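PDB 3LY1: putative histidinol-phosphate aminotransferase from Erwinia carotovora atroseptica, which probably acts as a pyridoxal-phosphate-dependent transaminase that moves amino groups from donor substrates to keto-acid acceptors. Local coordinates for residues 68-72 and 228-232; 129-133 and 162-166; 273-277 and 290-295. Residues are numbered along the deposited sequence.

Contact 1 (68-72 and 228-232)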
ATOM      1  N   ALA A  68     -18.725  10.340  -0.299  1.00 15.64           N
ATOM      2  CA  ALA A  68     -17.380   9.867   0.091  1.00 15.42           C
ATOM      3  C   ALA A  68     -17.360   8.419   0.555  1.00 15.38           C
ATOM      4  O   ALA A  68     -16.389   7.703   0.282  1.00 15.91           O
ATOM      5  CB  ALA A  68     -16.771  10.770   1.159  1.00 16.63           C
ATOM      6  N   PRO A  69     -18.432   7.949   1.211  1.00 14.03           N
ATOM      7  CA  PRO A  69     -18.390   6.547   1.612  1.00 14.63           C
ATOM      8  C   PRO A  69     -18.418   5.511   0.462  1.00 13.60           C
ATOM      9  O   PRO A  69     -18.290   4.314   0.740  1.00 15.17           O
ATOM     10  CB  PRO A  69     -19.639   6.405   2.494  1.00 14.46           C
ATOM     11  CG  PRO A  69     -19.847   7.785   3.056  1.00 15.24           C
ATOM     12  CD  PRO A  69     -19.536   8.664   1.877  1.00 15.46           C
ATOM     13  N   SER A  70     -18.607   5.970  -0.776  1.00 14.22           N
ATOM     14  CA  SER A  70     -18.571   5.157  -1.973  1.00 13.57           C
ATOM     15  C   SER A  70     -17.185   5.121  -2.644  1.00 13.66           C
ATOM     16  O   SER A  70     -17.028   4.532  -3.729  1.00 13.31           O
ATOM     17  CB  SER A  70     -19.647   5.663  -2.964  1.00 14.05           C
ATOM     18  OG  SER A  70     -20.908   5.071  -2.660  1.00 15.12           O
ATOM     19  N   ILE A  71     -16.191   5.748  -2.025  1.00 13.16           N
ATOM     20  CA  ILE A  71     -14.798   5.720  -2.504  1.00 13.43           C
ATOM     21  C   ILE A  71     -13.884   5.017  -1.483  1.00 13.27           C
ATOM     22  O   ILE A  71     -13.918   5.331  -0.296  1.00 12.15           O
ATOM     23  CB  ILE A  71     -14.264   7.153  -2.786  1.00 13.05           C
ATOM     24  CG1 ILE A  71     -15.106   7.823  -3.853  1.00 16.36           C
ATOM     25  CG2 ILE A  71     -12.742   7.166  -3.243  1.00 13.22           C
ATOM     26  CD1 ILE A  71     -15.239   6.982  -5.165  1.00 15.64           C
ATOM     27  N   LEU A  72     -13.064   4.075  -1.946  1.00 13.40           N
ATOM     28  CA  LEU A  72     -11.947   3.532  -1.163  1.00 13.26           C
ATOM     29  C   LEU A  72     -10.649   3.749  -1.888  1.00 13.39           C
ATOM     30  O   LEU A  72     -10.454   3.196  -2.980  1.00 12.11           O
ATOM     31  CB  LEU A  72     -12.087   2.024  -0.897  1.00 12.89           C
ATOM     32  CG  LEU A  72     -11.026   1.355  -0.021  1.00 14.65           C
ATOM     33  CD1 LEU A  72     -11.141   1.792   1.435  1.00 15.08           C
ATOM     34  CD2 LEU A  72     -11.211  -0.166  -0.091  1.00 16.28           C
ATOM     35  N   HIS A 228     -21.232   0.913  -3.964  1.00 13.70           N
ATOM     36  CA  HIS A 228     -22.217   1.305  -2.955  1.00 13.61           C
ATOM     37  C   HIS A 228     -21.471   1.373  -1.611  1.00 13.29           C
ATOM     38  O   HIS A 228     -20.523   0.627  -1.405  1.00 13.43           O
ATOM     39  CB  HIS A 228     -23.352   0.275  -2.904  1.00 13.80           C
ATOM     40  CG  HIS A 228     -24.505   0.668  -2.020  1.00 14.46           C
ATOM     41  ND1 HIS A 228     -24.634   0.226  -0.717  1.00 16.18           N
ATOM     42  CD2 HIS A 228     -25.613   1.399  -2.283  1.00 15.16           C
ATOM     43  CE1 HIS A 228     -25.754   0.711  -0.203  1.00 16.27           C
ATOM     44  NE2 HIS A 228     -26.362   1.434  -1.131  1.00 15.61           N
ATOM     45  N   PRO A 229     -21.890   2.258  -0.691  1.00 13.38           N
ATOM     46  CA  PRO A 229     -21.161   2.295   0.573  1.00 13.16           C
ATOM     47  C   PRO A 229     -21.073   0.994   1.353  1.00 14.04           C
ATOM     48  O   PRO A 229     -20.077   0.803   2.012  1.00 14.78           O
ATOM     49  CB  PRO A 229     -21.920   3.332   1.381  1.00 14.30           C
ATOM     50  CG  PRO A 229     -22.396   4.264   0.378  1.00 13.36           C
ATOM     51  CD  PRO A 229     -22.851   3.377  -0.786  1.00 13.31           C
ATOM     52  N   THR A 230     -22.079   0.120   1.279  1.00 13.82           N
ATOM     53  CA  THR A 230     -22.044  -1.149   1.987  1.00 15.20           C
ATOM     54  C   THR A 230     -20.880  -2.029   1.465  1.00 14.31           C
ATOM     55  O   THR A 230     -20.208  -2.709   2.242  1.00 15.66           O
ATOM     56  CB  THR A 230     -23.409  -1.885   1.928  1.00 14.89           C
ATOM     57  OG1 THR A 230     -23.762  -2.142   0.553  1.00 19.52           O
ATOM     58  CG2 THR A 230     -24.496  -1.034   2.603  1.00 15.28           C
ATOM     59  N   VAL A 231     -20.612  -1.952   0.170  1.00 13.73           N
ATOM     60  CA  VAL A 231     -19.557  -2.734  -0.476  1.00 13.10           C
ATOM     61  C   VAL A 231     -18.184  -2.137  -0.166  1.00 13.60           C
ATOM     62  O   VAL A 231     -17.236  -2.859   0.132  1.00 13.07           O
ATOM     63  CB  VAL A 231     -19.791  -2.776  -1.994  1.00 14.64           C
ATOM     64  CG1 VAL A 231     -18.621  -3.448  -2.746  1.00 11.10           C
ATOM     65  CG2 VAL A 231     -21.189  -3.464  -2.287  1.00 11.37           C
ATOM     66  N   ILE A 232     -18.060  -0.818  -0.248  1.00 13.09           N
ATOM     67  CA  ILE A 232     -16.827  -0.170   0.156  1.00 13.29           C
ATOM     68  C   ILE A 232     -16.470  -0.489   1.637  1.00 13.85           C
ATOM     69  O   ILE A 232     -15.310  -0.756   1.957  1.00 13.24           O
ATOM     70  CB  ILE A 232     -16.920   1.346  -0.031  1.00 12.40           C
ATOM     71  CG1 ILE A 232     -17.011   1.708  -1.517  1.00 14.37           C
ATOM     72  CG2 ILE A 232     -15.761   2.049   0.684  1.00 13.86           C
ATOM     73  CD1 ILE A 232     -15.781   1.295  -2.364  1.00 13.28           C
TER
HETATM   74  O   HOH W   1     -18.537   2.850   2.996  1.00 14.09           O

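Contact 2 (129-133 and 162-166)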
ATOM      1  N   ILE A 129     -19.361 -13.242 -23.587  1.00 13.16           N
ATOM      2  CA  ILE A 129     -20.283 -12.801 -22.535  1.00 14.39           C
ATOM      3  C   ILE A 129     -21.385 -13.823 -22.244  1.00 13.69           C
ATOM      4  O   ILE A 129     -21.698 -14.087 -21.067  1.00 13.40           O
ATOM      5  CB  ILE A 129     -20.886 -11.416 -22.818  1.00 15.78           C
ATOM      6  CG1 ILE A 129     -19.757 -10.385 -22.764  1.00 18.46           C
ATOM      7  CG2 ILE A 129     -21.897 -11.069 -21.706  1.00 16.97           C
ATOM      8  CD1 ILE A 129     -19.211 -10.183 -21.344  1.00 21.12           C
ATOM      9  N   GLU A 130     -21.943 -14.437 -23.286  1.00 12.82           N
ATOM     10  CA  GLU A 130     -22.947 -15.495 -23.060  1.00 11.64           C
ATOM     11  C   GLU A 130     -22.372 -16.679 -22.269  1.00 12.09           C
ATOM     12  O   GLU A 130     -23.040 -17.213 -21.371  1.00 11.18           O
ATOM     13  CB  GLU A 130     -23.602 -15.960 -24.348  1.00 12.39           C
ATOM     14  CG  GLU A 130     -24.478 -14.910 -25.058  1.00 14.71           C
ATOM     15  CD  GLU A 130     -25.626 -14.346 -24.181  1.00 18.63           C
ATOM     16  OE1 GLU A 130     -26.193 -15.084 -23.344  1.00 16.62           O
ATOM     17  OE2 GLU A 130     -25.960 -13.150 -24.339  1.00 24.06           O
ATOM     18  N   GLY A 131     -21.128 -17.045 -22.540  1.00 12.49           N
ATOM     19  CA  GLY A 131     -20.452 -18.098 -21.760  1.00 12.34           C
ATOM     20  C   GLY A 131     -20.226 -17.733 -20.297  1.00 12.57           C
ATOM     21  O   GLY A 131     -20.383 -18.550 -19.417  1.00 11.48           O
ATOM     22  N   LEU A 132     -19.856 -16.489 -20.049  1.00 12.88           N
ATOM     23  CA  LEU A 132     -19.659 -15.975 -18.693  1.00 13.67           C
ATOM     24  C   LEU A 132     -20.992 -15.935 -17.929  1.00 13.48           C
ATOM     25  O   LEU A 132     -21.071 -16.342 -16.773  1.00 13.41           O
ATOM     26  CB  LEU A 132     -19.000 -14.587 -18.736  1.00 13.45           C
ATOM     27  CG  LEU A 132     -17.574 -14.541 -19.327  1.00 16.20           C
ATOM     28  CD1 LEU A 132     -17.223 -13.204 -19.969  1.00 15.15           C
ATOM     29  CD2 LEU A 132     -16.543 -14.913 -18.284  1.00 16.91           C
ATOM     30  N   LYS A 133     -22.040 -15.441 -18.575  1.00 14.15           N
ATOM     31  CA  LYS A 133     -23.376 -15.471 -17.982  1.00 13.72           C
ATOM     32  C   LYS A 133     -23.787 -16.880 -17.614  1.00 13.20           C
ATOM     33  O   LYS A 133     -24.333 -17.072 -16.558  1.00 13.41           O
ATOM     34  CB  LYS A 133     -24.428 -14.967 -18.927  1.00 14.65           C
ATOM     35  CG  LYS A 133     -24.428 -13.514 -19.230  1.00 17.36           C
ATOM     36  CD  LYS A 133     -25.562 -13.311 -20.254  1.00 21.51           C
ATOM     37  CE  LYS A 133     -25.703 -11.878 -20.683  1.00 24.63           C
ATOM     38  NZ  LYS A 133     -26.850 -11.715 -21.649  1.00 23.49           N
ATOM     39  N   VAL A 162     -23.731  -4.961 -23.959  1.00 17.26           N
ATOM     40  CA  VAL A 162     -23.582  -6.379 -23.662  1.00 18.00           C
ATOM     41  C   VAL A 162     -23.374  -6.591 -22.145  1.00 17.66           C
ATOM     42  O   VAL A 162     -23.972  -7.475 -21.550  1.00 18.57           O
ATOM     43  CB  VAL A 162     -22.415  -6.922 -24.493  1.00 18.53           C
ATOM     44  CG1 VAL A 162     -21.922  -8.292 -23.982  1.00 20.92           C
ATOM     45  CG2 VAL A 162     -22.829  -6.964 -25.946  1.00 20.78           C
ATOM     46  N   ILE A 163     -22.574  -5.743 -21.513  1.00 17.10           N
ATOM     47  CA  ILE A 163     -22.326  -5.831 -20.046  1.00 16.28           C
ATOM     48  C   ILE A 163     -23.445  -5.257 -19.145  1.00 15.08           C
ATOM     49  O   ILE A 163     -23.871  -5.922 -18.174  1.00 14.68           O
ATOM     50  CB  ILE A 163     -20.975  -5.169 -19.688  1.00 16.56           C
ATOM     51  CG1 ILE A 163     -19.843  -5.982 -20.338  1.00 17.86           C
ATOM     52  CG2 ILE A 163     -20.785  -5.079 -18.168  1.00 15.61           C
ATOM     53  CD1 ILE A 163     -18.412  -5.512 -20.043  1.00 18.75           C
ATOM     54  N   GLU A 164     -23.903  -4.051 -19.442  1.00 13.45           N
ATOM     55  CA  GLU A 164     -24.885  -3.366 -18.574  1.00 13.42           C
ATOM     56  C   GLU A 164     -26.178  -4.157 -18.302  1.00 13.27           C
ATOM     57  O   GLU A 164     -26.611  -4.204 -17.147  1.00 13.56           O
ATOM     58  CB  GLU A 164     -25.218  -1.956 -19.059  1.00 12.92           C
ATOM     59  CG  GLU A 164     -24.058  -0.984 -18.981  1.00 14.33           C
ATOM     60  CD  GLU A 164     -24.342   0.376 -19.632  1.00 19.30           C
ATOM     61  OE1 GLU A 164     -25.462   0.583 -20.169  1.00 20.52           O
ATOM     62  OE2 GLU A 164     -23.437   1.252 -19.612  1.00 20.38           O
ATOM     63  N   PRO A 165     -26.788  -4.784 -19.328  1.00 13.57           N
ATOM     64  CA  PRO A 165     -28.031  -5.494 -19.019  1.00 14.13           C
ATOM     65  C   PRO A 165     -27.816  -6.736 -18.203  1.00 13.80           C
ATOM     66  O   PRO A 165     -28.707  -7.126 -17.474  1.00 13.87           O
ATOM     67  CB  PRO A 165     -28.584  -5.907 -20.401  1.00 14.83           C
ATOM     68  CG  PRO A 165     -27.911  -5.056 -21.371  1.00 14.57           C
ATOM     69  CD  PRO A 165     -26.548  -4.752 -20.775  1.00 13.66           C
ATOM     70  N   TRP A 166     -26.668  -7.385 -18.360  1.00 13.81           N
ATOM     71  CA  TRP A 166     -26.329  -8.511 -17.485  1.00 13.74           C
ATOM     72  C   TRP A 166     -26.260  -8.060 -16.022  1.00 13.95           C
ATOM     73  O   TRP A 166     -26.887  -8.670 -15.150  1.00 14.31           O
ATOM     74  CB  TRP A 166     -25.006  -9.124 -17.915  1.00 13.48           C
ATOM     75  CG  TRP A 166     -24.570 -10.336 -17.124  1.00 13.91           C
ATOM     76  CD1 TRP A 166     -25.352 -11.183 -16.383  1.00 15.01           C
ATOM     77  CD2 TRP A 166     -23.241 -10.846 -17.041  1.00 14.63           C
ATOM     78  NE1 TRP A 166     -24.578 -12.182 -15.836  1.00 15.72           N
ATOM     79  CE2 TRP A 166     -23.280 -11.999 -16.231  1.00 14.75           C
ATOM     80  CE3 TRP A 166     -22.023 -10.447 -17.590  1.00 16.91           C
ATOM     81  CZ2 TRP A 166     -22.148 -12.760 -15.964  1.00 15.27           C
ATOM     82  CZ3 TRP A 166     -20.894 -11.195 -17.310  1.00 16.49           C
ATOM     83  CH2 TRP A 166     -20.964 -12.332 -16.504  1.00 16.41           C
TER
HETATM   84  O   HOH W   2     -25.670 -14.904 -15.207  1.00 13.70           O
HETATM   85  O   HOH W   3     -25.888  -9.107 -22.097  1.00 26.38           O

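Contact 3 (273-277 and 290-295)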
ATOM      1  N   ARG A 273       0.161   4.651 -31.371  1.00 17.74           N
ATOM      2  CA  ARG A 273      -0.596   3.501 -31.843  1.00 16.44           C
ATOM      3  C   ARG A 273      -0.554   3.396 -33.372  1.00 16.44           C
ATOM      4  O   ARG A 273      -0.239   2.332 -33.899  1.00 16.42           O
ATOM      5  CB  ARG A 273      -2.060   3.571 -31.408  1.00 16.35           C
ATOM      6  CG  ARG A 273      -2.837   2.291 -31.723  1.00 17.13           C
ATOM      7  CD  ARG A 273      -4.331   2.405 -31.423  1.00 19.11           C
ATOM      8  NE  ARG A 273      -4.675   2.511 -29.997  1.00 17.29           N
ATOM      9  CZ  ARG A 273      -5.112   3.618 -29.396  1.00 16.58           C
ATOM     10  NH1 ARG A 273      -5.237   4.761 -30.053  1.00 14.28           N
ATOM     11  NH2 ARG A 273      -5.409   3.592 -28.114  1.00 16.35           N
ATOM     12  N   GLN A 274      -0.870   4.488 -34.061  1.00 16.25           N
ATOM     13  CA  GLN A 274      -0.892   4.456 -35.519  0.50 16.97           C
ATOM     14  C   GLN A 274       0.491   4.125 -36.132  1.00 17.19           C
ATOM     15  O   GLN A 274       0.558   3.461 -37.167  1.00 17.45           O
ATOM     16  CB  GLN A 274      -1.480   5.759 -36.070  0.50 17.01           C
ATOM     17  CG  GLN A 274      -2.943   5.987 -35.626  0.50 16.58           C
ATOM     18  CD  GLN A 274      -3.875   4.853 -36.044  0.50 14.01           C
ATOM     19  OE1 GLN A 274      -4.004   4.557 -37.228  0.50 15.26           O
ATOM     20  NE2 GLN A 274      -4.510   4.203 -35.072  0.50  9.63           N
ATOM     21  N   ILE A 275       1.569   4.546 -35.488  1.00 16.88           N
ATOM     22  CA  ILE A 275       2.898   4.189 -35.972  1.00 17.45           C
ATOM     23  C   ILE A 275       3.134   2.684 -35.918  1.00 17.22           C
ATOM     24  O   ILE A 275       3.640   2.095 -36.865  1.00 17.20           O
ATOM     25  CB  ILE A 275       3.998   4.899 -35.177  1.00 18.37           C
ATOM     26  CG1 ILE A 275       3.922   6.396 -35.471  1.00 17.47           C
ATOM     27  CG2 ILE A 275       5.415   4.369 -35.549  1.00 17.67           C
ATOM     28  CD1 ILE A 275       4.795   7.242 -34.544  1.00 19.08           C
ATOM     29  N   LEU A 276       2.766   2.063 -34.807  1.00 16.45           N
ATOM     30  CA  LEU A 276       2.889   0.619 -34.693  1.00 16.65           C
ATOM     31  C   LEU A 276       1.968  -0.131 -35.670  1.00 15.96           C
ATOM     32  O   LEU A 276       2.419  -1.107 -36.311  1.00 14.87           O
ATOM     33  CB  LEU A 276       2.673   0.177 -33.251  1.00 15.75           C
ATOM     34  CG  LEU A 276       2.769  -1.337 -33.014  1.00 15.52           C
ATOM     35  CD1 LEU A 276       4.125  -1.932 -33.425  1.00 12.79           C
ATOM     36  CD2 LEU A 276       2.498  -1.560 -31.540  1.00 14.79           C
ATOM     37  N   LEU A 277       0.711   0.321 -35.784  1.00 16.15           N
ATOM     38  CA  LEU A 277      -0.290  -0.322 -36.659  1.00 16.95           C
ATOM     39  C   LEU A 277       0.143  -0.253 -38.136  1.00 17.30           C
ATOM     40  O   LEU A 277      -0.007  -1.245 -38.855  1.00 17.16           O
ATOM     41  CB  LEU A 277      -1.702   0.265 -36.466  1.00 17.05           C
ATOM     42  CG  LEU A 277      -2.360   0.124 -35.068  1.00 18.18           C
ATOM     43  CD1 LEU A 277      -3.874   0.445 -35.092  1.00 16.83           C
ATOM     44  CD2 LEU A 277      -2.115  -1.276 -34.461  1.00 15.80           C
ATOM     45  N   SER A 290      -6.978  -1.760 -30.474  1.00 19.38           N
ATOM     46  CA  SER A 290      -6.255  -1.284 -29.307  1.00 19.67           C
ATOM     47  C   SER A 290      -7.017  -0.087 -28.790  1.00 18.92           C
ATOM     48  O   SER A 290      -7.168   0.905 -29.493  1.00 19.97           O
ATOM     49  CB  SER A 290      -4.831  -0.855 -29.716  1.00 19.08           C
ATOM     50  OG  SER A 290      -4.155  -0.204 -28.667  1.00 20.82           O
ATOM     51  N   GLU A 291      -7.547  -0.206 -27.584  1.00 18.49           N
ATOM     52  CA  GLU A 291      -8.285   0.872 -26.949  1.00 17.18           C
ATOM     53  C   GLU A 291      -7.594   1.367 -25.667  1.00 16.97           C
ATOM     54  O   GLU A 291      -8.084   2.317 -25.034  1.00 15.96           O
ATOM     55  CB  GLU A 291      -9.702   0.401 -26.623  1.00 17.09           C
ATOM     56  CG  GLU A 291     -10.486   0.036 -27.841  1.00 16.37           C
ATOM     57  CD  GLU A 291     -10.714   1.200 -28.801  1.00 18.17           C
ATOM     58  OE1 GLU A 291     -10.780   2.365 -28.366  1.00 19.10           O
ATOM     59  OE2 GLU A 291     -10.832   0.943 -30.018  1.00 19.43           O
ATOM     60  N   GLY A 292      -6.484   0.711 -25.312  1.00 15.58           N
ATOM     61  CA  GLY A 292      -5.614   1.085 -24.203  1.00 16.43           C
ATOM     62  C   GLY A 292      -4.291   1.677 -24.717  1.00 15.97           C
ATOM     63  O   GLY A 292      -4.256   2.265 -25.783  1.00 16.19           O
ATOM     64  N   ASN A 293      -3.210   1.489 -23.961  1.00 15.95           N
ATOM     65  CA  ASN A 293      -1.870   1.993 -24.329  1.00 15.42           C
ATOM     66  C   ASN A 293      -0.912   0.841 -24.700  1.00 16.08           C
ATOM     67  O   ASN A 293       0.281   0.859 -24.376  1.00 15.25           O
ATOM     68  CB  ASN A 293      -1.312   2.925 -23.224  1.00 16.26           C
ATOM     69  CG  ASN A 293      -1.076   2.229 -21.883  1.00 16.89           C
ATOM     70  OD1 ASN A 293      -1.490   1.098 -21.677  1.00 16.19           O
ATOM     71  ND2 ASN A 293      -0.383   2.926 -20.967  1.00 17.18           N
ATOM     72  N   PHE A 294      -1.465  -0.162 -25.388  1.00 15.26           N
ATOM     73  CA  PHE A 294      -0.705  -1.338 -25.841  1.00 15.69           C
ATOM     74  C   PHE A 294      -1.438  -2.034 -26.995  1.00 15.58           C
ATOM     75  O   PHE A 294      -2.628  -1.800 -27.190  1.00 16.66           O
ATOM     76  CB  PHE A 294      -0.511  -2.348 -24.707  1.00 14.44           C
ATOM     77  CG  PHE A 294      -1.815  -2.735 -24.003  1.00 14.27           C
ATOM     78  CD1 PHE A 294      -2.307  -1.957 -22.966  1.00 15.84           C
ATOM     79  CD2 PHE A 294      -2.516  -3.862 -24.375  1.00 13.35           C
ATOM     80  CE1 PHE A 294      -3.484  -2.285 -22.317  1.00 14.37           C
ATOM     81  CE2 PHE A 294      -3.690  -4.229 -23.720  1.00 13.54           C
ATOM     82  CZ  PHE A 294      -4.185  -3.424 -22.700  1.00 14.56           C
ATOM     83  N   VAL A 295      -0.726  -2.870 -27.756  1.00 14.81           N
ATOM     84  CA  VAL A 295      -1.311  -3.559 -28.894  1.00 13.77           C
ATOM     85  C   VAL A 295      -0.958  -5.032 -28.774  1.00 14.21           C
ATOM     86  O   VAL A 295       0.195  -5.403 -28.400  1.00 13.81           O
ATOM     87  CB  VAL A 295      -0.788  -2.973 -30.256  1.00 15.34           C
ATOM     88  CG1 VAL A 295      -1.251  -3.856 -31.499  1.00 13.61           C
ATOM     89  CG2 VAL A 295      -1.185  -1.524 -30.429  1.00 14.91           C
TER

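Contact 1 (68-72 and 228-232)
The short 3-10 turn at 68-70, closed by I71 N bonding to A68 O (3.0 Å), leads into strand 71-74 and runs past the first turn of helix 229-235. The backbones come closest at S70 and P229, whose CA atoms are 4.6 Å apart. No direct hydrogen bond joins the two segments. Instead, one water donates to both P69 O and P229 O, at 2.7 Å each, and P229 CA makes a CA-H...O contact with P69 O (3.5 Å). H228 is the N-cap of the helix: its ND1 accepts from T230 N (3.2 Å) and pairs with T230 OG1 (2.8 Å), while H228 O takes the helical bond from I232 N (3.1 Å). The segments are brought together by the antiparallel pairing of edge strand 71-74 with strand 223-226 in the large-domain sheet of the fold type I aminotransferases. S70 and L72 bond through their backbones to A227 and A225, and helix 229-235 starts where strand 223-226 ends. I232 is the most covered residue, with 93 Å² lost to the other segment. Its CB lies 3.4 Å from P69 O, its CG1 3.6 Å from S70 O, and its CG2 4.0 Å from L72 CB. Nearer the start of the helix the two proline rings touch, P69 CB to P229 CB at 4.0 Å. S70 OG sits 3.2 Å from P229 CD, but its hydrogen bond goes to A227 O. I71 points the other way, its side chain packing on L60 and A61 of helix 50-63.

Contact 2 (129-133 and 162-166)
W166 is the large bump here: its indole reaches out from helix 160-168 and fills the hollow formed by I129, L132 and K133, one turn of the helix, losing 101 Å² to the segment 129-133. K133 CG lies over one ring face, 3.5 Å from the centroid of the five-membered ring and 7° off its normal, a CH-pi contact; L132 CB meets CH2 of W166 at 3.7 Å. One turn earlier I129 is the bump in return, wedged between V162 and W166: its CG1 is only 3.2 Å from V162 CG1, unusually short for two carbons, and its CG2 4.2 Å from W166 CE3. The segments run nearly parallel (20°), with axes 11.3 Å apart, leaving room for an indole. Both helices are connections in the alpha/beta sheet of the large domain: helix 129-137 leads into strand 143-148, which helix 160-168 links to strand 174-179. Beneath them, L132 rests on V96 and P98, and W166 on V145, with F176 edge-to-face to its ring. Two waters bridge the gaps between the helices, one from K133 O (2.9 Å) to W166 NE1 (3.0 Å), the other from K133 NZ (2.8 Å) to V162 O (2.6 Å). K133 NZ also forms a salt bridge with E130 OE2 (3.2 Å).

Contact 3 (273-277 and 290-295)
R273 reaches from helix 259-283 into the loop 290-293 and makes both direct hydrogen bonds of this contact. Its NH2 donates to G292 O (2.9 Å), and its NE to S290 OG (3.1 Å, with a nearly straight angle of 166°). S290 OG in turn donates to F294 O (2.7 Å), so the hydroxyl relays the bond from the arginine to the start of the strand and ties the two ends of the loop together. S290 O lies over one face of the guanidinium, 3.0 Å from R273 NE, but the angle is too poor for a hydrogen bond. The remaining nitrogen, NH1, forms a salt bridge with D270 one turn back in the helix, and G292 O has a second donor in N269 ND2. A side chain at G292 would be crowded: an ideal CB would lie 3.0 Å from F294 CE1. Beyond the polar groups the contact turns apolar. V295 points toward the helix, its CB 3.8 Å from L276 CD2 and its CG1 4.0 Å from L277 CD2, while L276 also packs on I330 and on M345 of helix 335-350. F294 faces the other way and meets the ring of Y182, a residue of the cofactor site, edge-to-face. Here a helix packs on the two-stranded antiparallel sheet of 294-298 and 327-331, the arrangement of the small C-terminal domain in fold type I aminotransferases, with the loop before the sheet turned toward the pyridoxal-phosphate pocket.

In the fold
Contact 2 is nested within the chain loop that contact 1 closes, and both belong to the large domain with its seven-stranded mixed sheet: contact 1 at the edge strand 71-74, contact 2 in helices covering its parallel strands. Their centres are 25 Å apart. Contact 3 follows in sequence, in the small domain, on the opposite side of the chain's centre from contact 1 (centres 34 Å apart) and 26 Å, centre to centre, from contact 2; no two touch. Contact 3 comes nearest the cofactor: G292 is about 4 Å from the side chain of Y182, a PLP-binding residue, about 8 Å from that of K213 and about 10 Å from a bound PLP. The side chains of L72 and I163 each remain about 13 Å from a bound PLP.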